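Local coordinates for protein heat-inducible transcription repressor HrcA (Thermotoga maritima, PDB 1STZ) that probably represses transcription of the class I heat-shock operons grpE-dnaK-dnaJ and groELS, acting as a DNA-binding negative regulator, at residues N16-K21 with R56-K61; F86-M91 with A288-K293; E269-R274 with R319-I324. All blocks are in the same frame, centred on the assembly; numbering follows the deposited sequence.

Contact 1: residues N16-K21 with R56-K61; sequences NDRQRK and RNDMKK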
loop_
_atom_site.group_PDB
_atom_site.type_symbol
_atom_site.label_atom_id
_atom_site.label_comp_id
_atom_site.label_asym_id
_atom_site.label_seq_id
_atom_site.Cartn_x
_atom_site.Cartn_y
_atom_site.Cartn_z
ATOM N N ASN A 16 -20.710 -31.869 22.231
ATOM C CA ASN A 16 -19.779 -31.626 23.340
ATOM C C ASN A 16 -18.997 -30.359 23.097
ATOM O O ASN A 16 -19.018 -29.812 22.002
ATOM C CB ASN A 16 -18.732 -32.748 23.415
ATOM C CG ASN A 16 -19.109 -33.834 24.349
ATOM O OD1 ASN A 16 -19.203 -33.614 25.544
ATOM N ND2 ASN A 16 -19.301 -35.032 23.824
ATOM N N ASP A 17 -18.264 -29.925 24.111
ATOM C CA ASP A 17 -17.235 -28.918 23.912
ATOM C C ASP A 17 -16.134 -29.489 23.026
ATOM O O ASP A 17 -15.684 -28.829 22.094
ATOM C CB ASP A 17 -16.652 -28.450 25.251
ATOM C CG ASP A 17 -16.855 -26.968 25.488
ATOM O OD1 ASP A 17 -17.818 -26.398 24.928
ATOM O OD2 ASP A 17 -16.099 -26.293 26.220
ATOM N N ARG A 18 -15.713 -30.719 23.316
ATOM C CA ARG A 18 -14.670 -31.387 22.538
ATOM C C ARG A 18 -15.083 -31.607 21.087
ATOM O O ARG A 18 -14.299 -31.370 20.173
ATOM C CB ARG A 18 -14.310 -32.729 23.166
ATOM C CG ARG A 18 -13.213 -33.498 22.430
ATOM C CD ARG A 18 -13.056 -34.935 22.902
ATOM N NE ARG A 18 -14.318 -35.662 22.791
ATOM C CZ ARG A 18 -14.948 -36.261 23.795
ATOM N NH1 ARG A 18 -14.465 -36.251 25.037
ATOM N NH2 ARG A 18 -16.095 -36.877 23.543
ATOM N N GLN A 19 -16.310 -32.068 20.889
ATOM C CA GLN A 19 -16.837 -32.323 19.553
ATOM C C GLN A 19 -16.931 -31.028 18.728
ATOM O O GLN A 19 -16.733 -31.042 17.513
ATOM C CB GLN A 19 -18.198 -33.032 19.652
ATOM C CG GLN A 19 -18.077 -34.474 20.176
ATOM C CD GLN A 19 -19.366 -35.057 20.731
ATOM O OE1 GLN A 19 -20.361 -34.357 20.913
ATOM N NE2 GLN A 19 -19.345 -36.351 21.005
ATOM N N ARG A 20 -17.233 -29.923 19.402
ATOM C CA ARG A 20 -17.241 -28.607 18.774
ATOM C C ARG A 20 -15.832 -28.258 18.290
ATOM O O ARG A 20 -15.657 -27.800 17.177
ATOM C CB ARG A 20 -17.747 -27.537 19.752
ATOM C CG ARG A 20 -19.272 -27.403 19.830
ATOM C CD ARG A 20 -19.751 -26.249 20.712
ATOM N NE ARG A 20 -20.934 -26.631 21.497
ATOM C CZ ARG A 20 -22.179 -26.716 21.007
ATOM N NH1 ARG A 20 -22.432 -26.426 19.732
ATOM N NH2 ARG A 20 -23.182 -27.087 21.800
ATOM N N LYS A 21 -14.831 -28.497 19.129
ATOM C CA LYS A 21 -13.447 -28.233 18.769
ATOM C C LYS A 21 -13.003 -29.150 17.641
ATOM O O LYS A 21 -12.328 -28.706 16.732
ATOM C CB LYS A 21 -12.534 -28.380 19.978
ATOM C CG LYS A 21 -12.856 -27.390 21.107
ATOM C CD LYS A 21 -11.653 -26.525 21.502
ATOM C CE LYS A 21 -10.722 -27.220 22.498
ATOM N NZ LYS A 21 -9.899 -26.250 23.295
ATOM N N ARG A 56 -12.646 -40.447 16.329
ATOM C CA ARG A 56 -13.443 -41.122 15.309
ATOM C C ARG A 56 -14.908 -41.221 15.727
ATOM O O ARG A 56 -15.802 -41.086 14.892
ATOM C CB ARG A 56 -12.907 -42.526 15.038
ATOM C CG ARG A 56 -11.584 -42.573 14.288
ATOM C CD ARG A 56 -11.069 -44.002 14.072
ATOM N NE ARG A 56 -12.106 -44.819 13.434
ATOM C CZ ARG A 56 -12.511 -46.029 13.822
ATOM N NH1 ARG A 56 -11.961 -46.654 14.860
ATOM N NH2 ARG A 56 -13.483 -46.631 13.143
ATOM N N ASN A 57 -15.139 -41.476 17.017
ATOM C CA ASN A 57 -16.490 -41.532 17.579
ATOM C C ASN A 57 -17.187 -40.179 17.517
ATOM O O ASN A 57 -18.394 -40.106 17.333
ATOM C CB ASN A 57 -16.457 -41.998 19.038
ATOM C CG ASN A 57 -16.398 -43.501 19.169
ATOM O OD1 ASN A 57 -15.418 -44.052 19.676
ATOM N ND2 ASN A 57 -17.451 -44.176 18.725
ATOM N N ASP A 58 -16.412 -39.116 17.705
ATOM C CA ASP A 58 -16.920 -37.755 17.588
ATOM C C ASP A 58 -17.243 -37.455 16.136
ATOM O O ASP A 58 -18.227 -36.787 15.847
ATOM C CB ASP A 58 -15.891 -36.744 18.093
ATOM C CG ASP A 58 -15.596 -36.897 19.560
ATOM O OD1 ASP A 58 -16.410 -37.519 20.276
ATOM O OD2 ASP A 58 -14.559 -36.436 20.086
ATOM N N MET A 59 -16.404 -37.963 15.234
ATOM C CA MET A 59 -16.587 -37.787 13.800
ATOM C C MET A 59 -17.792 -38.568 13.271
ATOM O O MET A 59 -18.395 -38.172 12.270
ATOM C CB MET A 59 -15.313 -38.180 13.049
ATOM C CG MET A 59 -14.223 -37.099 13.150
ATOM S SD MET A 59 -12.597 -37.594 12.598
ATOM C CE MET A 59 -12.787 -37.357 10.877
ATOM N N LYS A 60 -18.147 -39.658 13.947
ATOM C CA LYS A 60 -19.352 -40.420 13.618
ATOM C C LYS A 60 -20.581 -39.600 14.022
ATOM O O LYS A 60 -21.547 -39.490 13.262
ATOM C CB LYS A 60 -19.356 -41.778 14.334
ATOM C CG LYS A 60 -19.331 -43.005 13.403
ATOM C CD LYS A 60 -17.926 -43.287 12.852
ATOM C CE LYS A 60 -17.635 -42.506 11.564
ATOM N NZ LYS A 60 -16.711 -41.338 11.795
ATOM N N LYS A 61 -20.530 -39.018 15.220
ATOM C CA LYS A 61 -21.591 -38.135 15.688
ATOM C C LYS A 61 -21.749 -36.896 14.794
ATOM O O LYS A 61 -22.858 -36.459 14.520
ATOM C CB LYS A 61 -21.332 -37.721 17.137
ATOM C CG LYS A 61 -22.443 -36.879 17.755
ATOM C CD LYS A 61 -22.249 -36.732 19.266
ATOM C CE LYS A 61 -23.519 -36.268 19.970
ATOM N NZ LYS A 61 -23.318 -36.139 21.446
#
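The guanidinium of R18 and the carboxylate of D58 lie nearly parallel, their planes 1° apart, with D58 OD2 at the guanidinium edge but tilted somewhat out of its plane, in a two-pronged salt bridge. NE of R18 gives the stronger prong, 2.8 Å to D58 OD2, which it meets on the syn side; the second, from R18 NH2 to D58 OD1, is weak at 3.3 Å. The ring of F50 adds a cation-pi contact to R18. Above the carboxylate plane comes the amide of Q19, turned steeply against it: NE2 of Q19 donates to D58 OD1 at 3.2 Å, with the acceptor in the amide plane. D58 thus receives three N-H groups on two oxygens, which probably favours its ionised form at this buried position. These side chains join helix 17-33 to helix 52-64, whose local axes cross at -82°; three helices are followed by a two-stranded wing (strands 68-69 and 78-79), as in a winged helix-turn-helix domain. The other end of the Q19 amide is held by its own helix start, N16 N reaching Q19 OE1 at 2.8 Å. K61 leaves its helix with CG anti to the backbone N (chi1 -176°) and stays extended beyond it; its CD lies 3.4 Å from Q19 NE2. Its NZ makes weak hydrogen bonds to Q19 OE1 and to the carbonyl of K14.

Contact 2: residues F86-M91 with A288-K293; sequences FYYEEM and AVFSGK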
loop_
_atom_site.group_PDB
_atom_site.type_symbol
_atom_site.label_atom_id
_atom_site.label_comp_id
_atom_site.label_asym_id
_atom_site.label_seq_id
_atom_site.Cartn_x
_atom_site.Cartn_y
_atom_site.Cartn_z
ATOM N N PHE A 86 -21.305 -23.666 10.753
ATOM C CA PHE A 86 -20.907 -23.799 12.155
ATOM C C PHE A 86 -19.555 -23.131 12.358
ATOM O O PHE A 86 -19.381 -22.378 13.292
ATOM C CB PHE A 86 -20.833 -25.272 12.567
ATOM C CG PHE A 86 -20.242 -25.485 13.938
ATOM C CD1 PHE A 86 -21.050 -25.462 15.058
ATOM C CD2 PHE A 86 -18.872 -25.673 14.098
ATOM C CE1 PHE A 86 -20.503 -25.649 16.332
ATOM C CE2 PHE A 86 -18.323 -25.873 15.354
ATOM C CZ PHE A 86 -19.137 -25.856 16.471
ATOM N N TYR A 87 -18.611 -23.395 11.452
ATOM C CA TYR A 87 -17.261 -22.827 11.545
ATOM C C TYR A 87 -17.316 -21.306 11.523
ATOM O O TYR A 87 -16.760 -20.662 12.397
ATOM C CB TYR A 87 -16.378 -23.337 10.410
ATOM C CG TYR A 87 -15.028 -22.671 10.308
ATOM C CD1 TYR A 87 -13.967 -23.069 11.115
ATOM C CD2 TYR A 87 -14.805 -21.649 9.387
ATOM C CE1 TYR A 87 -12.709 -22.448 11.018
ATOM C CE2 TYR A 87 -13.561 -21.032 9.274
ATOM C CZ TYR A 87 -12.516 -21.434 10.088
ATOM O OH TYR A 87 -11.282 -20.812 9.973
ATOM N N TYR A 88 -18.015 -20.741 10.543
ATOM C CA TYR A 88 -18.181 -19.284 10.438
ATOM C C TYR A 88 -18.748 -18.644 11.716
ATOM O O TYR A 88 -18.244 -17.611 12.163
ATOM C CB TYR A 88 -19.084 -18.930 9.250
ATOM C CG TYR A 88 -19.403 -17.460 9.102
ATOM C CD1 TYR A 88 -18.467 -16.570 8.604
ATOM C CD2 TYR A 88 -20.645 -16.963 9.456
ATOM C CE1 TYR A 88 -18.757 -15.203 8.487
ATOM C CE2 TYR A 88 -20.953 -15.621 9.323
ATOM C CZ TYR A 88 -20.007 -14.743 8.837
ATOM O OH TYR A 88 -20.314 -13.409 8.712
ATOM N N GLU A 89 -19.803 -19.234 12.272
ATOM C CA GLU A 89 -20.429 -18.704 13.486
ATOM C C GLU A 89 -19.452 -18.678 14.663
ATOM O O GLU A 89 -19.466 -17.749 15.458
ATOM C CB GLU A 89 -21.661 -19.530 13.881
ATOM C CG GLU A 89 -22.859 -19.387 12.947
ATOM C CD GLU A 89 -23.412 -17.977 12.918
ATOM O OE1 GLU A 89 -23.635 -17.384 14.004
ATOM O OE2 GLU A 89 -23.630 -17.450 11.810
ATOM N N GLU A 90 -18.608 -19.700 14.765
ATOM C CA GLU A 90 -17.628 -19.776 15.842
ATOM C C GLU A 90 -16.492 -18.773 15.646
ATOM O O GLU A 90 -16.001 -18.217 16.622
ATOM C CB GLU A 90 -17.068 -21.196 15.981
ATOM C CG GLU A 90 -18.065 -22.190 16.583
ATOM C CD GLU A 90 -18.401 -21.914 18.052
ATOM O OE1 GLU A 90 -17.564 -21.308 18.779
ATOM O OE2 GLU A 90 -19.512 -22.314 18.488
ATOM N N MET A 91 -16.089 -18.518 14.402
ATOM C CA MET A 91 -15.045 -17.509 14.146
ATOM C C MET A 91 -15.571 -16.113 14.385
ATOM O O MET A 91 -14.832 -15.257 14.840
ATOM C CB MET A 91 -14.486 -17.593 12.727
ATOM C CG MET A 91 -13.776 -18.900 12.419
ATOM S SD MET A 91 -11.974 -18.880 12.714
ATOM C CE MET A 91 -11.790 -18.011 14.275
ATOM N N ALA A 288 -19.633 -19.183 -1.677
ATOM C CA ALA A 288 -20.142 -18.378 -0.587
ATOM C C ALA A 288 -20.197 -16.913 -1.081
ATOM O O ALA A 288 -19.338 -16.477 -1.878
ATOM C CB ALA A 288 -19.236 -18.490 0.599
ATOM N N VAL A 289 -21.202 -16.168 -0.634
ATOM C CA VAL A 289 -21.291 -14.729 -0.907
ATOM C C VAL A 289 -21.413 -13.923 0.361
ATOM O O VAL A 289 -22.310 -14.160 1.142
ATOM C CB VAL A 289 -22.581 -14.320 -1.646
ATOM C CG1 VAL A 289 -22.317 -13.104 -2.548
ATOM C CG2 VAL A 289 -23.230 -15.450 -2.319
ATOM N N PHE A 290 -20.542 -12.952 0.542
ATOM C CA PHE A 290 -20.739 -11.898 1.528
ATOM C C PHE A 290 -21.473 -10.754 0.862
ATOM O O PHE A 290 -21.172 -10.378 -0.257
ATOM C CB PHE A 290 -19.415 -11.381 2.078
ATOM C CG PHE A 290 -18.815 -12.263 3.133
ATOM C CD1 PHE A 290 -18.041 -13.325 2.789
ATOM C CD2 PHE A 290 -19.058 -12.030 4.471
ATOM C CE1 PHE A 290 -17.491 -14.158 3.767
ATOM C CE2 PHE A 290 -18.507 -12.857 5.446
ATOM C CZ PHE A 290 -17.715 -13.907 5.083
ATOM N N SER A 291 -22.453 -10.217 1.543
ATOM C CA SER A 291 -23.165 -9.081 1.032
ATOM C C SER A 291 -23.447 -8.079 2.134
ATOM O O SER A 291 -23.461 -8.411 3.332
ATOM C CB SER A 291 -24.444 -9.535 0.340
ATOM O OG SER A 291 -25.368 -10.093 1.266
ATOM N N GLY A 292 -23.655 -6.841 1.714
ATOM C CA GLY A 292 -23.924 -5.730 2.610
ATOM C C GLY A 292 -24.140 -4.463 1.786
ATOM O O GLY A 292 -23.957 -4.467 0.575
ATOM N N LYS A 293 -24.517 -3.377 2.436
ATOM C CA LYS A 293 -24.715 -2.109 1.751
ATOM C C LYS A 293 -23.759 -1.063 2.274
ATOM O O LYS A 293 -23.339 -1.128 3.419
ATOM C CB LYS A 293 -26.140 -1.627 1.941
ATOM C CG LYS A 293 -27.200 -2.611 1.510
ATOM C CD LYS A 293 -28.552 -1.940 1.436
ATOM C CE LYS A 293 -29.673 -2.920 1.186
ATOM N NZ LYS A 293 -30.070 -3.592 2.439
#
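Y88 reaches from helix 81-94 to F290 on strand 287-296, and the contact between these two segments rests on this one aromatic pair. The bond from CA to CB of Y88 points toward the strand, and CG stands anti to the backbone N (chi1 176°), which carries the ring straight off the helix. One flank of the ring does most of the touching: CE1 of Y88 lies 3.8 Å from F290 CZ, with F290 CE2 equally near. On the other flank, CE2 of Y88 packs on CG1 of V273, a valine of strand 272-275. Farther out, CZ of Y88 is 4.2 Å from F290 CE2, and at the tip the hydroxyl oxygen OH of Y88 comes to 3.8 Å from F290 CE2, a van der Waals approach and no more. F290 advances from the opposite direction, its leading atoms CE2 and CZ meeting the phenol. The ring centroids of Y88 and F290 are 5.9 Å apart and the planes inclined at 67°, an oblique pairing. With an alanine in place of Y88, F290 would probably lose its partner from helix 81-94 and a gap would open beside V273. H318 of helix 314-334 also touches Y88, while N317 of that helix lies against F290; both rings are buried. On other sides of helix 81-94, F86 and Y87 pack on helix 17-33. The helix is therefore a bridge between the winged-helix part of the chain and the five-stranded antiparallel sheet of the C-terminal domain, which belongs to the GAF clan; Y88 with F290 is an aromatic contact at what is probably the interface of the two domains.

Contact 3: residues E269-R274 with R319-I324; sequences EGITVR and RVFEYI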
loop_
_atom_site.group_PDB
_atom_site.type_symbol
_atom_site.label_atom_id
_atom_site.label_comp_id
_atom_site.label_asym_id
_atom_site.label_seq_id
_atom_site.Cartn_x
_atom_site.Cartn_y
_atom_site.Cartn_z
ATOM N N GLU A 269 -30.025 -7.899 6.519
ATOM C CA GLU A 269 -29.832 -6.767 7.439
ATOM C C GLU A 269 -28.400 -6.770 7.963
ATOM O O GLU A 269 -28.018 -7.640 8.746
ATOM C CB GLU A 269 -30.777 -6.855 8.634
ATOM C CG GLU A 269 -32.244 -7.116 8.303
ATOM C CD GLU A 269 -32.943 -7.951 9.376
ATOM O OE1 GLU A 269 -32.378 -9.005 9.781
ATOM O OE2 GLU A 269 -34.056 -7.564 9.813
ATOM N N GLY A 270 -27.623 -5.782 7.555
ATOM C CA GLY A 270 -26.206 -5.738 7.865
ATOM C C GLY A 270 -25.422 -6.722 7.028
ATOM O O GLY A 270 -25.904 -7.247 6.026
ATOM N N ILE A 271 -24.202 -6.989 7.445
ATOM C CA ILE A 271 -23.332 -7.877 6.712
ATOM C C ILE A 271 -23.684 -9.341 7.020
ATOM O O ILE A 271 -23.806 -9.709 8.177
ATOM C CB ILE A 271 -21.862 -7.563 7.064
ATOM C CG1 ILE A 271 -21.533 -6.133 6.619
ATOM C CG2 ILE A 271 -20.931 -8.594 6.438
ATOM C CD1 ILE A 271 -20.189 -5.642 7.076
ATOM N N THR A 272 -23.886 -10.143 5.977
ATOM C CA THR A 272 -24.127 -11.584 6.117
ATOM C C THR A 272 -23.307 -12.378 5.117
ATOM O O THR A 272 -22.769 -11.835 4.130
ATOM C CB THR A 272 -25.632 -11.946 5.886
ATOM O OG1 THR A 272 -26.040 -11.520 4.580
ATOM C CG2 THR A 272 -26.592 -11.209 6.845
ATOM N N VAL A 273 -23.230 -13.679 5.360
ATOM C CA VAL A 273 -22.723 -14.615 4.371
ATOM C C VAL A 273 -23.790 -15.658 4.053
ATOM O O VAL A 273 -24.550 -16.046 4.916
ATOM C CB VAL A 273 -21.390 -15.293 4.839
ATOM C CG1 VAL A 273 -21.640 -16.336 5.946
ATOM C CG2 VAL A 273 -20.689 -15.920 3.672
ATOM N N ARG A 274 -23.883 -16.041 2.795
ATOM C CA ARG A 274 -24.719 -17.157 2.362
ATOM C C ARG A 274 -23.765 -18.206 1.784
ATOM O O ARG A 274 -23.035 -17.916 0.847
ATOM C CB ARG A 274 -25.745 -16.713 1.327
ATOM C CG ARG A 274 -26.854 -15.878 1.976
ATOM C CD ARG A 274 -27.924 -15.450 1.008
ATOM N NE ARG A 274 -29.024 -14.762 1.654
ATOM C CZ ARG A 274 -30.008 -15.348 2.332
ATOM N NH1 ARG A 274 -30.090 -16.674 2.464
ATOM N NH2 ARG A 274 -30.939 -14.581 2.877
ATOM N N ARG A 319 -13.577 -9.923 7.825
ATOM C CA ARG A 319 -12.830 -8.774 8.310
ATOM C C ARG A 319 -12.574 -7.747 7.207
ATOM O O ARG A 319 -12.758 -6.559 7.421
ATOM C CB ARG A 319 -11.516 -9.258 8.882
ATOM C CG ARG A 319 -10.565 -8.196 9.372
ATOM C CD ARG A 319 -9.117 -8.633 9.243
ATOM N NE ARG A 319 -8.979 -9.988 9.732
ATOM C CZ ARG A 319 -8.194 -10.936 9.236
ATOM N NH1 ARG A 319 -7.375 -10.727 8.217
ATOM N NH2 ARG A 319 -8.219 -12.126 9.803
ATOM N N VAL A 320 -12.114 -8.215 6.058
ATOM C CA VAL A 320 -11.771 -7.358 4.948
ATOM C C VAL A 320 -13.029 -6.691 4.375
ATOM O O VAL A 320 -12.996 -5.515 4.049
ATOM C CB VAL A 320 -11.033 -8.133 3.841
ATOM C CG1 VAL A 320 -10.868 -7.297 2.605
ATOM C CG2 VAL A 320 -9.686 -8.558 4.318
ATOM N N PHE A 321 -14.133 -7.434 4.318
ATOM C CA PHE A 321 -15.376 -6.978 3.698
ATOM C C PHE A 321 -15.972 -5.912 4.555
ATOM O O PHE A 321 -16.280 -4.837 4.080
ATOM C CB PHE A 321 -16.328 -8.145 3.541
ATOM C CG PHE A 321 -17.582 -7.853 2.747
ATOM C CD1 PHE A 321 -17.605 -8.064 1.387
ATOM C CD2 PHE A 321 -18.762 -7.488 3.387
ATOM C CE1 PHE A 321 -18.764 -7.873 0.655
ATOM C CE2 PHE A 321 -19.937 -7.289 2.663
ATOM C CZ PHE A 321 -19.935 -7.463 1.297
ATOM N N GLU A 322 -16.077 -6.191 5.843
ATOM C CA GLU A 322 -16.577 -5.217 6.783
ATOM C C GLU A 322 -15.754 -3.898 6.826
ATOM O O GLU A 322 -16.330 -2.810 6.846
ATOM C CB GLU A 322 -16.670 -5.829 8.181
ATOM C CG GLU A 322 -17.317 -4.876 9.162
ATOM C CD GLU A 322 -17.503 -5.434 10.564
ATOM O OE1 GLU A 322 -16.594 -6.125 11.086
ATOM O OE2 GLU A 322 -18.559 -5.128 11.164
ATOM N N TYR A 323 -14.429 -3.986 6.858
ATOM C CA TYR A 323 -13.590 -2.772 6.837
ATOM C C TYR A 323 -13.875 -1.902 5.616
ATOM O O TYR A 323 -14.097 -0.711 5.753
ATOM C CB TYR A 323 -12.104 -3.129 6.878
ATOM C CG TYR A 323 -11.169 -1.963 7.127
ATOM C CD1 TYR A 323 -10.799 -1.601 8.425
ATOM C CD2 TYR A 323 -10.638 -1.231 6.075
ATOM C CE1 TYR A 323 -9.936 -0.548 8.653
ATOM C CE2 TYR A 323 -9.772 -0.177 6.300
ATOM C CZ TYR A 323 -9.434 0.164 7.577
ATOM O OH TYR A 323 -8.567 1.203 7.781
ATOM N N ILE A 324 -13.897 -2.505 4.428
ATOM C CA ILE A 324 -14.050 -1.752 3.181
ATOM C C ILE A 324 -15.439 -1.138 3.073
ATOM O O ILE A 324 -15.573 0.013 2.657
ATOM C CB ILE A 324 -13.742 -2.634 1.925
ATOM C CG1 ILE A 324 -12.253 -2.647 1.626
ATOM C CG2 ILE A 324 -14.333 -2.034 0.647
ATOM C CD1 ILE A 324 -11.510 -3.512 2.428
#
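I271 supplies both halves of this contact, one branch set against the ring of F321 and the other against the side chain and backbone of E322. The aromatic half is made by the short branch: CG2 of I271 rests 3.9 Å from F321 CD2 and only slightly farther, 4.1 Å, from F321 CE2. The methyl comes at the ring obliquely, and the isoleucine and the phenylalanine run alongside one another, pointing opposite ways. F321 has CG anti to its own N (chi1 -172°), and that brings the ring out from the helix toward the loop residue. The aliphatic half belongs to the longer branch. With CG1 of I271 beside the backbone N and CD1 extended beyond it (chi2 172°), the terminal methyl reaches the helix surface, where CD1 of I271 is 3.6 Å from E322 CG and lies equally close to E322 CA. E322 crosses the isoleucine at about a right angle and takes part through its CA, CB and CG, not through its carboxylate. E322 and I271 are only partly exposed, whereas F321 is buried. Polar bonds near the contact belong to neighbouring residues. T272 and R274 pair through their backbones with S291 and V289; strand 272-275 is the outermost of the five within this chain. On the helix, R319 forms salt bridges with D102 and with E180 of the second subunit. I271 therefore sits where the chain enters strand 272-275, against helix 314-334, which packs beside the antiparallel sheet of the C-terminal, GAF-clan domain; F321 also touches L127 of helix 116-131, while Y323 and V320 meet V105 of helix 103-106.

How the contacts relate
Contact 1 closes within the N-terminal winged-helix part before contacts 2 and 3 open; these two interlace along the chain in the order 86-91, 269-274, 288-293, 319-324. Their centres are 7 Å apart, and strands 272-275 and 287-296 are antiparallel neighbours in one sheet. Contact 1 lies 23 Å from contact 2, centre to centre, yet R20 CG touches F86 CZ at 3.7 Å. From contact 3 it is separated by about 17 Å between nearest atoms. Helix 81-94 is common to both touches, packing on helix 17-33 of contact 1 and on the sheet shared by contacts 2 and 3, while residues of helix 314-334 also touch the second subunit.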